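Local atomic coordinates of amoebiasin-2 (Entamoeba histolytica, PDB entry 3M86), a protein that inhibits cysteine proteases of the amoeba by blocking their substrate-binding site with a wedge of three loops. Residues H7-K12 with A16-S21; I28-N33 with L104-V109; W40-P45 with I74-L79; T46-L51 with G82-K87; T36-N41 with P93-K98. All coordinates share one frame; numbering follows the deposited sequence. Where two conformers were deposited one is given.

Interaction 1: residues H7-K12 with A16-S21; sequences HILTEK and ATLHIS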
# COMPACT_ATOMS: atom_id res chain seq x y z
N HIS A 7 9.80 -4.08 -4.40
CA HIS A 7 9.41 -2.87 -5.12
C HIS A 7 8.60 -1.97 -4.22
O HIS A 7 7.60 -2.41 -3.67
CB HIS A 7 8.59 -3.22 -6.36
CG HIS A 7 9.22 -4.28 -7.20
ND1 HIS A 7 9.95 -3.99 -8.34
CD2 HIS A 7 9.24 -5.63 -7.07
CE1 HIS A 7 10.40 -5.12 -8.86
NE2 HIS A 7 9.98 -6.12 -8.11
N ILE A 8 9.04 -0.73 -4.08
CA ILE A 8 8.40 0.19 -3.14
C ILE A 8 7.43 1.10 -3.91
O ILE A 8 7.80 1.70 -4.92
CB ILE A 8 9.43 1.03 -2.38
CG1 ILE A 8 10.30 0.12 -1.51
CG2 ILE A 8 8.71 2.06 -1.49
CD1 ILE A 8 11.42 0.83 -0.79
N LEU A 9 6.19 1.15 -3.44
CA LEU A 9 5.19 2.01 -4.07
C LEU A 9 4.72 3.03 -3.04
O LEU A 9 4.48 2.68 -1.89
CB LEU A 9 4.01 1.20 -4.55
CG LEU A 9 4.30 0.21 -5.68
CD1 LEU A 9 3.10 -0.65 -5.97
CD2 LEU A 9 4.73 0.99 -6.93
N THR A 10 4.61 4.29 -3.47
CA THR A 10 4.11 5.35 -2.61
C THR A 10 2.96 6.09 -3.29
O THR A 10 2.52 5.71 -4.37
CB THR A 10 5.21 6.37 -2.27
OG1 THR A 10 5.46 7.21 -3.41
CG2 THR A 10 6.49 5.66 -1.85
N GLU A 11 2.48 7.15 -2.65
CA GLU A 11 1.41 7.96 -3.23
C GLU A 11 1.81 8.46 -4.61
O GLU A 11 0.97 8.67 -5.48
CB GLU A 11 1.13 9.17 -2.33
CG GLU A 11 0.50 8.84 -0.97
CD GLU A 11 1.52 8.56 0.13
OE1 GLU A 11 1.14 8.70 1.32
OE2 GLU A 11 2.67 8.17 -0.18
N LYS A 12 3.11 8.66 -4.79
CA LYS A 12 3.60 9.27 -6.03
C LYS A 12 3.49 8.35 -7.24
O LYS A 12 3.56 8.82 -8.38
CB LYS A 12 5.03 9.78 -5.83
CG LYS A 12 5.11 10.84 -4.73
CD LYS A 12 6.42 11.63 -4.78
CE LYS A 12 6.50 12.44 -6.05
NZ LYS A 12 7.76 13.22 -6.12
N ALA A 16 0.66 3.74 -11.66
CA ALA A 16 1.83 3.06 -12.22
C ALA A 16 1.49 1.63 -12.60
O ALA A 16 0.57 1.03 -12.04
CB ALA A 16 2.97 3.06 -11.22
N THR A 17 2.23 1.10 -13.57
CA THR A 17 2.22 -0.34 -13.85
C THR A 17 3.59 -0.92 -13.50
O THR A 17 4.62 -0.43 -13.97
CB THR A 17 1.89 -0.67 -15.31
OG1 THR A 17 0.55 -0.25 -15.59
CG2 THR A 17 2.00 -2.18 -15.55
N LEU A 18 3.58 -1.95 -12.66
CA LEU A 18 4.78 -2.58 -12.17
C LEU A 18 4.86 -3.99 -12.72
O LEU A 18 3.90 -4.75 -12.61
CB LEU A 18 4.71 -2.64 -10.65
CG LEU A 18 5.96 -2.80 -9.80
CD1 LEU A 18 6.94 -1.68 -10.09
CD2 LEU A 18 5.55 -2.81 -8.33
N HIS A 19 5.99 -4.35 -13.30
CA HIS A 19 6.24 -5.72 -13.70
C HIS A 19 7.21 -6.33 -12.69
O HIS A 19 8.33 -5.84 -12.53
CB HIS A 19 6.78 -5.80 -15.12
CG HIS A 19 5.76 -5.44 -16.17
ND1 HIS A 19 5.17 -6.38 -16.98
CD2 HIS A 19 5.22 -4.25 -16.51
CE1 HIS A 19 4.31 -5.78 -17.79
NE2 HIS A 19 4.32 -4.49 -17.52
N ILE A 20 6.77 -7.38 -12.01
CA ILE A 20 7.59 -8.03 -11.00
C ILE A 20 7.70 -9.52 -11.27
O ILE A 20 6.95 -10.07 -12.08
CB ILE A 20 7.03 -7.81 -9.58
CG1 ILE A 20 5.75 -8.63 -9.35
CG2 ILE A 20 6.73 -6.35 -9.36
CD1 ILE A 20 5.31 -8.67 -7.88
N SER A 21 8.66 -10.17 -10.62
CA SER A 21 8.84 -11.61 -10.76
C SER A 21 8.08 -12.34 -9.65
O SER A 21 7.72 -11.75 -8.63
CB SER A 21 10.32 -11.98 -10.74
OG SER A 21 11.02 -11.32 -11.78

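Interaction 2: residues I28-N33 with L104-V109; sequences IQLRTN and LTYSVV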
# COMPACT_ATOMS: atom_id res chain seq x y z
N ILE A 28 4.08 -1.27 -0.16
CA ILE A 28 3.35 -0.02 -0.32
C ILE A 28 3.58 0.78 0.95
O ILE A 28 3.24 0.32 2.04
CB ILE A 28 1.86 -0.30 -0.52
CG1 ILE A 28 1.67 -1.14 -1.79
CG2 ILE A 28 1.06 1.02 -0.58
CD1 ILE A 28 0.31 -1.79 -1.90
N GLN A 29 4.17 1.95 0.81
CA GLN A 29 4.56 2.78 1.95
C GLN A 29 3.89 4.14 1.80
O GLN A 29 4.21 4.89 0.88
CB GLN A 29 6.08 2.93 2.00
CG GLN A 29 6.79 1.61 2.31
CD GLN A 29 8.29 1.77 2.52
OE1 GLN A 29 8.87 2.79 2.15
NE2 GLN A 29 8.91 0.76 3.12
N LEU A 30 2.94 4.41 2.70
CA LEU A 30 2.09 5.59 2.58
C LEU A 30 2.10 6.35 3.89
O LEU A 30 2.29 5.77 4.95
CB LEU A 30 0.64 5.16 2.28
CG LEU A 30 0.48 4.23 1.07
CD1 LEU A 30 -0.96 3.76 0.97
CD2 LEU A 30 0.92 4.95 -0.21
N ARG A 31 1.89 7.66 3.82
CA ARG A 31 1.73 8.42 5.06
C ARG A 31 0.27 8.40 5.48
O ARG A 31 -0.65 8.33 4.67
CB ARG A 31 2.24 9.86 4.93
CG ARG A 31 3.75 10.00 4.65
CD ARG A 31 4.62 9.02 5.43
NE ARG A 31 6.05 9.31 5.31
CZ ARG A 31 6.90 8.66 4.52
NH1 ARG A 31 6.49 7.65 3.75
NH2 ARG A 31 8.18 9.01 4.50
N THR A 32 0.06 8.50 6.78
CA THR A 32 -1.28 8.39 7.34
C THR A 32 -1.34 9.16 8.65
O THR A 32 -0.31 9.42 9.27
CB THR A 32 -1.68 6.90 7.51
OG1 THR A 32 -3.02 6.82 8.00
CG2 THR A 32 -0.75 6.19 8.49
N ASN A 33 -2.54 9.57 9.06
CA ASN A 33 -2.72 10.32 10.31
C ASN A 33 -3.83 9.71 11.12
O ASN A 33 -4.98 10.15 11.05
CB ASN A 33 -3.06 11.77 10.00
CG ASN A 33 -3.26 12.60 11.25
OD1 ASN A 33 -2.98 12.15 12.36
ND2 ASN A 33 -3.76 13.82 11.07
N LEU A 104 -5.69 5.49 -4.59
CA LEU A 104 -4.51 5.10 -5.34
C LEU A 104 -4.82 3.82 -6.10
O LEU A 104 -5.55 2.97 -5.60
CB LEU A 104 -3.33 4.87 -4.40
CG LEU A 104 -2.90 6.04 -3.51
CD1 LEU A 104 -1.90 5.55 -2.45
CD2 LEU A 104 -2.30 7.18 -4.34
N THR A 105 -4.27 3.70 -7.30
CA THR A 105 -4.45 2.50 -8.10
C THR A 105 -3.10 2.07 -8.65
O THR A 105 -2.34 2.90 -9.16
CB THR A 105 -5.42 2.75 -9.28
OG1 THR A 105 -6.68 3.23 -8.78
CG2 THR A 105 -5.64 1.47 -10.06
N TYR A 106 -2.79 0.79 -8.52
CA TYR A 106 -1.58 0.25 -9.12
C TYR A 106 -1.91 -1.00 -9.95
O TYR A 106 -2.73 -1.81 -9.55
CB TYR A 106 -0.56 -0.15 -8.06
CG TYR A 106 -0.23 0.87 -7.00
CD1 TYR A 106 0.43 2.05 -7.31
CD2 TYR A 106 -0.53 0.62 -5.67
CE1 TYR A 106 0.75 2.98 -6.32
CE2 TYR A 106 -0.22 1.53 -4.68
CZ TYR A 106 0.43 2.70 -5.01
OH TYR A 106 0.75 3.59 -4.02
N SER A 107 -1.25 -1.14 -11.09
CA SER A 107 -1.38 -2.34 -11.90
C SER A 107 -0.10 -3.14 -11.73
O SER A 107 0.99 -2.62 -11.90
CB SER A 107 -1.56 -1.97 -13.37
OG SER A 107 -2.73 -1.19 -13.54
N VAL A 108 -0.23 -4.41 -11.36
CA VAL A 108 0.94 -5.23 -11.12
C VAL A 108 0.88 -6.50 -11.95
O VAL A 108 -0.06 -7.29 -11.84
CB VAL A 108 1.11 -5.58 -9.64
CG1 VAL A 108 2.33 -6.50 -9.46
CG2 VAL A 108 1.23 -4.31 -8.79
N VAL A 109 1.87 -6.68 -12.82
CA VAL A 109 2.00 -7.88 -13.62
C VAL A 109 3.05 -8.76 -12.98
O VAL A 109 4.21 -8.36 -12.84
CB VAL A 109 2.44 -7.55 -15.06
CG1 VAL A 109 2.55 -8.82 -15.89
CG2 VAL A 109 1.47 -6.56 -15.70

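Interaction 3: residues W40-P45 with I74-L79; sequences WNIEYP and IQLKPL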
# COMPACT_ATOMS: atom_id res chain seq x y z
N TRP A 40 -5.90 3.89 5.48
CA TRP A 40 -5.88 3.36 4.13
C TRP A 40 -6.55 2.01 4.13
O TRP A 40 -6.31 1.19 5.03
CB TRP A 40 -4.44 3.21 3.63
CG TRP A 40 -3.78 4.53 3.35
CD1 TRP A 40 -2.91 5.21 4.17
CD2 TRP A 40 -3.92 5.32 2.18
NE1 TRP A 40 -2.51 6.37 3.57
CE2 TRP A 40 -3.11 6.47 2.34
CE3 TRP A 40 -4.65 5.16 1.00
CZ2 TRP A 40 -3.02 7.46 1.37
CZ3 TRP A 40 -4.55 6.14 0.02
CH2 TRP A 40 -3.74 7.27 0.21
N ASN A 41 -7.41 1.78 3.15
CA ASN A 41 -8.04 0.47 2.99
C ASN A 41 -7.52 -0.07 1.67
O ASN A 41 -7.50 0.65 0.68
CB ASN A 41 -9.56 0.63 2.93
CG ASN A 41 -10.29 -0.69 2.98
OD1 ASN A 41 -10.05 -1.51 3.86
ND2 ASN A 41 -11.19 -0.90 2.03
N ILE A 42 -7.10 -1.33 1.66
CA ILE A 42 -6.56 -1.92 0.44
C ILE A 42 -7.48 -3.00 -0.14
O ILE A 42 -8.07 -3.81 0.58
CB ILE A 42 -5.15 -2.49 0.67
CG1 ILE A 42 -4.51 -2.91 -0.65
CG2 ILE A 42 -5.18 -3.65 1.67
CD1 ILE A 42 -3.05 -3.29 -0.54
N GLU A 43 -7.61 -2.98 -1.46
CA GLU A 43 -8.34 -4.00 -2.18
C GLU A 43 -7.36 -4.64 -3.14
O GLU A 43 -6.74 -3.97 -3.96
CB GLU A 43 -9.52 -3.41 -2.95
N TYR A 44 -7.20 -5.95 -3.02
CA TYR A 44 -6.33 -6.68 -3.93
C TYR A 44 -6.88 -8.09 -4.10
O TYR A 44 -7.69 -8.55 -3.29
CB TYR A 44 -4.89 -6.72 -3.40
CG TYR A 44 -4.74 -7.46 -2.09
CD1 TYR A 44 -4.47 -8.82 -2.07
CD2 TYR A 44 -4.88 -6.80 -0.88
CE1 TYR A 44 -4.34 -9.50 -0.88
CE2 TYR A 44 -4.76 -7.48 0.32
CZ TYR A 44 -4.48 -8.83 0.31
OH TYR A 44 -4.36 -9.52 1.49
N PRO A 45 -6.47 -8.77 -5.17
CA PRO A 45 -6.94 -10.13 -5.41
C PRO A 45 -6.28 -11.10 -4.43
O PRO A 45 -5.06 -11.29 -4.49
CB PRO A 45 -6.47 -10.41 -6.84
CG PRO A 45 -5.28 -9.52 -7.03
CD PRO A 45 -5.55 -8.29 -6.22
N ILE A 74 2.36 -1.82 3.73
CA ILE A 74 1.68 -3.06 3.43
C ILE A 74 2.57 -3.84 2.48
O ILE A 74 2.93 -3.34 1.42
CB ILE A 74 0.33 -2.81 2.74
CG1 ILE A 74 -0.59 -2.00 3.66
CG2 ILE A 74 -0.32 -4.14 2.37
CD1 ILE A 74 -1.75 -1.33 2.94
N GLN A 75 2.95 -5.05 2.88
CA GLN A 75 3.80 -5.86 2.03
C GLN A 75 3.02 -7.02 1.44
O GLN A 75 2.34 -7.75 2.18
CB GLN A 75 4.99 -6.40 2.81
CG GLN A 75 5.83 -5.33 3.48
CD GLN A 75 7.03 -5.93 4.18
OE1 GLN A 75 7.52 -7.00 3.79
NE2 GLN A 75 7.50 -5.27 5.22
N LEU A 76 3.11 -7.19 0.12
CA LEU A 76 2.37 -8.24 -0.57
C LEU A 76 3.31 -9.19 -1.30
O LEU A 76 4.24 -8.75 -1.98
CB LEU A 76 1.42 -7.65 -1.61
CG LEU A 76 0.37 -6.68 -1.08
CD1 LEU A 76 -0.37 -6.04 -2.24
CD2 LEU A 76 -0.58 -7.45 -0.17
N LYS A 77 3.05 -10.47 -1.16
CA LYS A 77 3.89 -11.46 -1.82
C LYS A 77 3.04 -12.21 -2.82
O LYS A 77 1.97 -12.69 -2.48
CB LYS A 77 4.45 -12.44 -0.79
CG LYS A 77 5.40 -13.48 -1.40
CD LYS A 77 6.00 -14.36 -0.32
CE LYS A 77 6.92 -15.41 -0.92
NZ LYS A 77 7.56 -16.26 0.14
N PRO A 78 3.50 -12.33 -4.07
CA PRO A 78 2.69 -13.08 -5.04
C PRO A 78 2.43 -14.52 -4.61
O PRO A 78 3.33 -15.21 -4.13
CB PRO A 78 3.58 -13.09 -6.29
CG PRO A 78 4.44 -11.90 -6.15
CD PRO A 78 4.70 -11.73 -4.68
N LEU A 79 1.18 -14.96 -4.78
CA LEU A 79 0.83 -16.37 -4.62
C LEU A 79 0.82 -17.08 -5.96
O LEU A 79 1.07 -18.28 -6.03
CB LEU A 79 -0.55 -16.50 -3.96
CG LEU A 79 -0.56 -16.19 -2.47
CD1 LEU A 79 -1.99 -16.10 -1.95
CD2 LEU A 79 0.23 -17.25 -1.72

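Interaction 4: residues T46-L51 with G82-K87; sequences TDTFSL and GTTTIK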
# COMPACT_ATOMS: atom_id res chain seq x y z
N THR A 46 -7.08 -11.68 -3.54
CA THR A 46 -6.53 -12.56 -2.50
C THR A 46 -6.13 -13.92 -3.05
O THR A 46 -5.44 -14.69 -2.38
CB THR A 46 -7.52 -12.76 -1.35
OG1 THR A 46 -8.73 -13.31 -1.86
CG2 THR A 46 -7.82 -11.42 -0.67
N ASP A 47 -6.56 -14.24 -4.26
CA ASP A 47 -6.09 -15.47 -4.88
C ASP A 47 -4.69 -15.26 -5.46
O ASP A 47 -3.99 -16.23 -5.72
CB ASP A 47 -7.06 -15.97 -5.96
CG ASP A 47 -7.07 -15.07 -7.19
OD1 ASP A 47 -7.46 -15.56 -8.27
OD2 ASP A 47 -6.70 -13.89 -7.07
N THR A 48 -4.27 -14.01 -5.63
CA THR A 48 -3.01 -13.71 -6.32
C THR A 48 -1.90 -13.17 -5.42
O THR A 48 -0.72 -13.39 -5.71
CB THR A 48 -3.21 -12.77 -7.52
OG1 THR A 48 -4.23 -13.31 -8.38
CG2 THR A 48 -1.92 -12.63 -8.33
N PHE A 49 -2.27 -12.47 -4.34
CA PHE A 49 -1.31 -11.99 -3.36
C PHE A 49 -1.61 -12.47 -1.95
O PHE A 49 -2.77 -12.61 -1.55
CB PHE A 49 -1.33 -10.46 -3.26
CG PHE A 49 -0.67 -9.76 -4.40
CD1 PHE A 49 0.70 -9.78 -4.54
CD2 PHE A 49 -1.43 -9.03 -5.31
CE1 PHE A 49 1.31 -9.13 -5.59
CE2 PHE A 49 -0.83 -8.38 -6.36
CZ PHE A 49 0.54 -8.43 -6.50
N SER A 50 -0.55 -12.69 -1.19
CA SER A 50 -0.64 -12.90 0.25
C SER A 50 -0.15 -11.66 1.00
O SER A 50 0.82 -11.03 0.58
CB SER A 50 0.19 -14.11 0.66
OG SER A 50 0.17 -14.29 2.07
N LEU A 51 -0.82 -11.30 2.09
CA LEU A 51 -0.39 -10.18 2.93
C LEU A 51 0.74 -10.71 3.80
O LEU A 51 0.52 -11.49 4.71
CB LEU A 51 -1.54 -9.73 3.82
CG LEU A 51 -1.40 -8.47 4.68
CD1 LEU A 51 -0.48 -8.69 5.87
CD2 LEU A 51 -0.95 -7.27 3.85
N GLY A 82 0.33 -13.77 -12.88
CA GLY A 82 -0.88 -13.21 -13.46
C GLY A 82 -0.84 -11.69 -13.48
O GLY A 82 0.20 -11.10 -13.22
N THR A 83 -1.97 -11.07 -13.78
CA THR A 83 -2.05 -9.61 -13.80
C THR A 83 -3.13 -9.13 -12.83
O THR A 83 -4.23 -9.68 -12.79
CB THR A 83 -2.27 -9.07 -15.23
OG1 THR A 83 -2.59 -7.68 -15.19
CG2 THR A 83 -3.39 -9.83 -15.93
N THR A 84 -2.80 -8.10 -12.05
CA THR A 84 -3.62 -7.65 -10.94
C THR A 84 -3.79 -6.15 -10.92
O THR A 84 -3.03 -5.41 -11.55
CB THR A 84 -2.96 -8.00 -9.59
OG1 THR A 84 -1.77 -7.20 -9.42
CG2 THR A 84 -2.60 -9.46 -9.51
N THR A 85 -4.80 -5.71 -10.18
CA THR A 85 -4.95 -4.31 -9.84
C THR A 85 -5.04 -4.23 -8.33
O THR A 85 -5.76 -5.01 -7.71
CB THR A 85 -6.25 -3.75 -10.41
OG1 THR A 85 -6.27 -3.94 -11.83
CG2 THR A 85 -6.36 -2.27 -10.09
N ILE A 86 -4.32 -3.28 -7.75
CA ILE A 86 -4.38 -3.01 -6.32
C ILE A 86 -4.97 -1.61 -6.17
O ILE A 86 -4.51 -0.68 -6.82
CB ILE A 86 -2.97 -3.04 -5.68
CG1 ILE A 86 -2.30 -4.40 -5.88
CG2 ILE A 86 -3.03 -2.68 -4.17
CD1 ILE A 86 -0.81 -4.40 -5.53
N LYS A 87 -6.00 -1.48 -5.34
CA LYS A 87 -6.60 -0.16 -5.11
C LYS A 87 -6.56 0.18 -3.63
O LYS A 87 -6.83 -0.67 -2.78
CB LYS A 87 -8.05 -0.14 -5.58
CG LYS A 87 -8.24 -0.20 -7.09
CD LYS A 87 -9.72 -0.27 -7.45
CE LYS A 87 -9.92 -0.36 -8.96
NZ LYS A 87 -11.36 -0.52 -9.32

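Interaction 5: residues T36-N41 with P93-K98; sequences TGYAWN and PWEKGK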
# COMPACT_ATOMS: atom_id res chain seq x y z
N THR A 36 -6.90 11.21 13.23
CA THR A 36 -8.05 11.79 12.55
C THR A 36 -9.14 10.76 12.27
O THR A 36 -10.23 11.10 11.80
CB THR A 36 -7.64 12.40 11.21
OG1 THR A 36 -7.15 11.37 10.34
CG2 THR A 36 -6.56 13.43 11.42
N GLY A 37 -8.85 9.50 12.54
CA GLY A 37 -9.82 8.46 12.25
C GLY A 37 -9.73 7.92 10.84
O GLY A 37 -10.43 6.95 10.52
N TYR A 38 -8.90 8.53 9.99
CA TYR A 38 -8.70 8.01 8.63
C TYR A 38 -7.72 6.85 8.62
O TYR A 38 -6.83 6.76 9.47
CB TYR A 38 -8.18 9.09 7.67
CG TYR A 38 -9.25 10.05 7.23
CD1 TYR A 38 -10.02 9.78 6.11
CD2 TYR A 38 -9.51 11.22 7.94
CE1 TYR A 38 -11.02 10.66 5.70
CE2 TYR A 38 -10.49 12.09 7.54
CZ TYR A 38 -11.24 11.81 6.43
OH TYR A 38 -12.23 12.69 6.04
N ALA A 39 -7.89 5.96 7.65
CA ALA A 39 -6.93 4.88 7.42
C ALA A 39 -6.99 4.46 5.97
O ALA A 39 -8.00 4.66 5.30
CB ALA A 39 -7.21 3.70 8.33
N TRP A 40 -5.90 3.89 5.48
CA TRP A 40 -5.88 3.36 4.13
C TRP A 40 -6.55 2.01 4.13
O TRP A 40 -6.31 1.19 5.03
CB TRP A 40 -4.44 3.21 3.63
CG TRP A 40 -3.78 4.53 3.35
CD1 TRP A 40 -2.91 5.21 4.17
CD2 TRP A 40 -3.92 5.32 2.18
NE1 TRP A 40 -2.51 6.37 3.57
CE2 TRP A 40 -3.11 6.47 2.34
CE3 TRP A 40 -4.65 5.16 1.00
CZ2 TRP A 40 -3.02 7.46 1.37
CZ3 TRP A 40 -4.55 6.14 0.02
CH2 TRP A 40 -3.74 7.27 0.21
N ASN A 41 -7.41 1.78 3.15
CA ASN A 41 -8.04 0.47 2.99
C ASN A 41 -7.52 -0.07 1.67
O ASN A 41 -7.50 0.65 0.68
CB ASN A 41 -9.56 0.63 2.93
CG ASN A 41 -10.29 -0.69 2.98
OD1 ASN A 41 -10.05 -1.51 3.86
ND2 ASN A 41 -11.19 -0.90 2.03
N PRO A 93 -13.68 4.67 8.49
CA PRO A 93 -14.39 3.38 8.52
C PRO A 93 -15.91 3.52 8.62
O PRO A 93 -16.62 3.02 7.75
CB PRO A 93 -13.85 2.70 9.78
CG PRO A 93 -13.24 3.80 10.59
CD PRO A 93 -12.71 4.77 9.59
N TRP A 94 -16.38 4.19 9.67
CA TRP A 94 -17.82 4.25 9.93
C TRP A 94 -18.52 5.44 9.29
O TRP A 94 -19.71 5.65 9.49
CB TRP A 94 -18.08 4.22 11.44
N GLU A 95 -17.78 6.23 8.51
CA GLU A 95 -18.36 7.37 7.82
C GLU A 95 -19.32 6.91 6.72
O GLU A 95 -19.00 5.98 5.97
CB GLU A 95 -17.27 8.27 7.24
CG GLU A 95 -17.67 9.72 7.04
CD GLU A 95 -16.46 10.64 6.95
OE1 GLU A 95 -15.52 10.32 6.19
OE2 GLU A 95 -16.44 11.68 7.65
N LYS A 96 -20.48 7.54 6.63
CA LYS A 96 -21.50 7.15 5.66
C LYS A 96 -21.72 8.21 4.59
O LYS A 96 -21.77 9.41 4.89
CB LYS A 96 -22.82 6.82 6.37
N GLY A 97 -21.84 7.77 3.34
CA GLY A 97 -22.15 8.66 2.23
C GLY A 97 -20.99 9.51 1.73
O GLY A 97 -21.20 10.59 1.17
N LYS A 98 -19.77 9.02 1.92
CA LYS A 98 -18.58 9.76 1.50
C LYS A 98 -17.61 8.90 0.71
O LYS A 98 -17.45 7.71 0.98
CB LYS A 98 -17.88 10.36 2.72
O HOH W 1 -14.29 12.21 4.45

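Interaction 1: residues H7-K12 with A16-S21
His7 and Leu18 meet between the two sheets of an immunoglobulin-like beta sandwich, the fold of the chagasin-type (I42) inhibitors. Strands 6-9 and 17-20 each lie at the margin of a different sheet; they run nearly antiparallel (163°), with axes 9.8 Å apart at closest approach, too far for backbone pairing, and the gap is filled by side chains. His7 gives up the most area. Its CG stands anti to the carbonyl carbon (chi1 -50°), which carries the imidazole under Ile20: the methyl CG2 lies over one ring face, 3.6 Å from the ring centroid and 19° off the normal, a CH-pi contact displaced toward the rim on the CD2-NE2 side. The polar end of the ring is held from outside the two segments, where NE2 is hydrogen-bonded to Asp24 OD1, an atom that also serves Ser21 N; one carboxylate oxygen therefore ties the imidazole to the end of segment 16-21. Leu18 reaches in from the other strand, its CD2 settling 3.6 Å from His7 CB. The same methyl meets Leu9 end-on, both methyls of Leu9 turning toward it, with CD1 slightly the nearer. Leu9 lies buried beneath, also packed on Ile26 and Tyr106. Leu18's second methyl, CD1, comes no closer to the imidazole than 4.2 Å from His7 ND1.

Interaction 2: residues I28-N33 with L104-V109
Leu30 and Leu104 meet tip to tip across the middle of the beta sandwich, and the contact between strands 28-32 and 104-109 consists of side-chain packing. The strands run antiparallel at 169° in opposite sheets, their axes 11.5 Å apart. Among the aliphatic contacts, the closest joins Leu30 CD2 to Leu104 CD1 at 3.7 Å; Leu30 CD1 lies somewhat farther from the same methyl, so that one Leu104 methyl sits against both branches of Leu30. In both leucines CG is anti to the carbonyl carbon (chi1 -54° for Leu30), which brings the methyls of each leucine to the other.

The aromatic contacts belong to Tyr106, which lies alongside Leu30, the two side chains sliding past each other in opposite directions. Its hydroxyl end comes within 4.0 Å of Leu30 CD2, and Ile28 CG2 approaches the ring obliquely, 4.3 Å from Tyr106 CE2.

The polar atom at the heart of the contact is Tyr106 OH, and it is satisfied from elsewhere: it donates to the carbonyl Thr10 O. A buried tyrosine of one sheet thus reaches across to bond the chain that follows Leu9.

Around the contact, strand 25-32 is flanked in its sheet by 6-9 and 70-78, and strand 102-110 in the other by 17-20 and 82-91. Trp40 of strand 39-43 packs on Leu30 and Leu104, while Leu88 of strand 82-91 lies against Tyr106.

Interaction 3: residues W40-P45 with I74-L79
The ring of Tyr44 presents one face to Leu76, whose methyl CD2 sits over its centre, 4.2 Å from the centroid and 10° off the normal. This is a CH-pi contact, met almost perpendicularly. Phe49 and Leu51 of strand 49-58 also pack on the tyrosine. Its CG lies between the backbone N and the carbonyl carbon (chi1 63°), a torsion that brings the ring against Leu76 just beyond strand 39-43. The other methyl of Leu76, CD1, meets Ile42 CD1 end-on, 4.2 Å away, so the two branches of one leucine serve two neighbours of the facing segment. Ile42 is stretched out from its strand, CG1 anti to the backbone N (chi1 -172°), and its CD1 also touches Ile74 CG2, end to end, at 4.1 Å. The contact joins strand 39-43, at the margin of one sheet of the beta sandwich, to strand 70-78, an inner strand of the other. Ile86 lies against both Ile42 and Leu76. With methyls and one aromatic face meeting at 4.1 to 4.2 Å, cohesion here comes from dispersion and the hydrophobic effect, without any directional bond between the two segments.

Interaction 4: residues T46-L51 with G82-K87
Phe49 and Thr84 cross at an angle, with the hydroxyl of the threonine set at the edge of the phenyl ring: Thr84 OG1 lies near the ring plane, 3.4 Å from Phe49 CE2. An oxygen there faces the slightly positive rim, consistent with a weak C-H...O attraction. Thr84 OG1 sits between its backbone N and carbonyl carbon (chi1 68°), which places the hydroxyl beside the ring and sends CG2 toward Thr48. The hydroxyl donates to Val108 O on the adjoining strand, a carbonyl that also takes the backbone N of Thr84, so this buried polar atom is satisfied and its rotation fixed. Thr48 comes across Thr84 methyl to methyl; the CG2 atoms of the two threonines are 3.5 Å apart, tighter than usual van der Waals contact. The other branch of Thr48 stays within its own segment, OG1 donating to Asp47 OD2 over 2.9 Å, from well above the carboxylate plane (59° out of it). Farther along, Ile86 sends its CD1 to Phe49 CE2 at 4.1 Å, so that Phe49 CE2 touches Thr84 and Ile86 alike. The contact closes the end of the sandwich where the chain turns from strand 39-43 into strand 49-58: Phe49 also packs on Leu76 of strand 70-78, Ile26 of strand 25-32 and Ile110 of strand 102-110.

Interaction 5: residues T36-N41 with P93-K98
Tyr38 and Glu95 join the BC loop to the FG loop through a water. From CA, Tyr38 CB starts out away from segment 93-98; with CG anti to the carbonyl carbon (chi1 -77°) the ring then swings back toward it. At the ring edge, in its plane, the CD2 side faces Thr36 CB of its own loop, while the ring meets that of Tyr90 with planes about 15° apart, and Arg92 and Leu101 also touch the side chain. At the tip, Tyr38 OH lies 2.6 Å from the water, which is in the ring plane. The water donates to Glu95 OE1 at 2.8 Å. The two side-chain oxygens, Tyr38 OH and Glu95 OE1, are 4.1 Å apart, and the ring and carboxylate planes are turned 68° against each other. Glu95 OE2 has a long, weak ion pair with Arg92. Closer to the backbone, Pro93 CD rests 3.3 Å from Gly37 O. Both loops belong to the tripartite wedge that blocks target proteases; besides one van der Waals touch, they are tied at the surface by a water bridge, which links a phenol to a carboxylate whose oxygens do not meet directly.

In the fold
Interactions 1 to 4 form one continuous sandwich core, while interaction 5 lies at the protease-binding end, about 25 Å centre to centre from interaction 1 and on the other side of the chain's centre. Interactions 3 and 4 are the closest pair, centres about 6 Å apart, knit by Ile74 CG2 packing on Leu51 CD2 at 3.5 Å. Interaction 2 is central: its centre is about 8 Å from that of interaction 1 and 9 Å from that of interaction 3. Trp40 carries the core toward the wedge, its NE1 hydrogen-bonded to Arg31 O at 2.9 Å, and Trp40 and Asn41 belong to both interactions 3 and 5. The strands thus lead from packed interior to inhibitory loops.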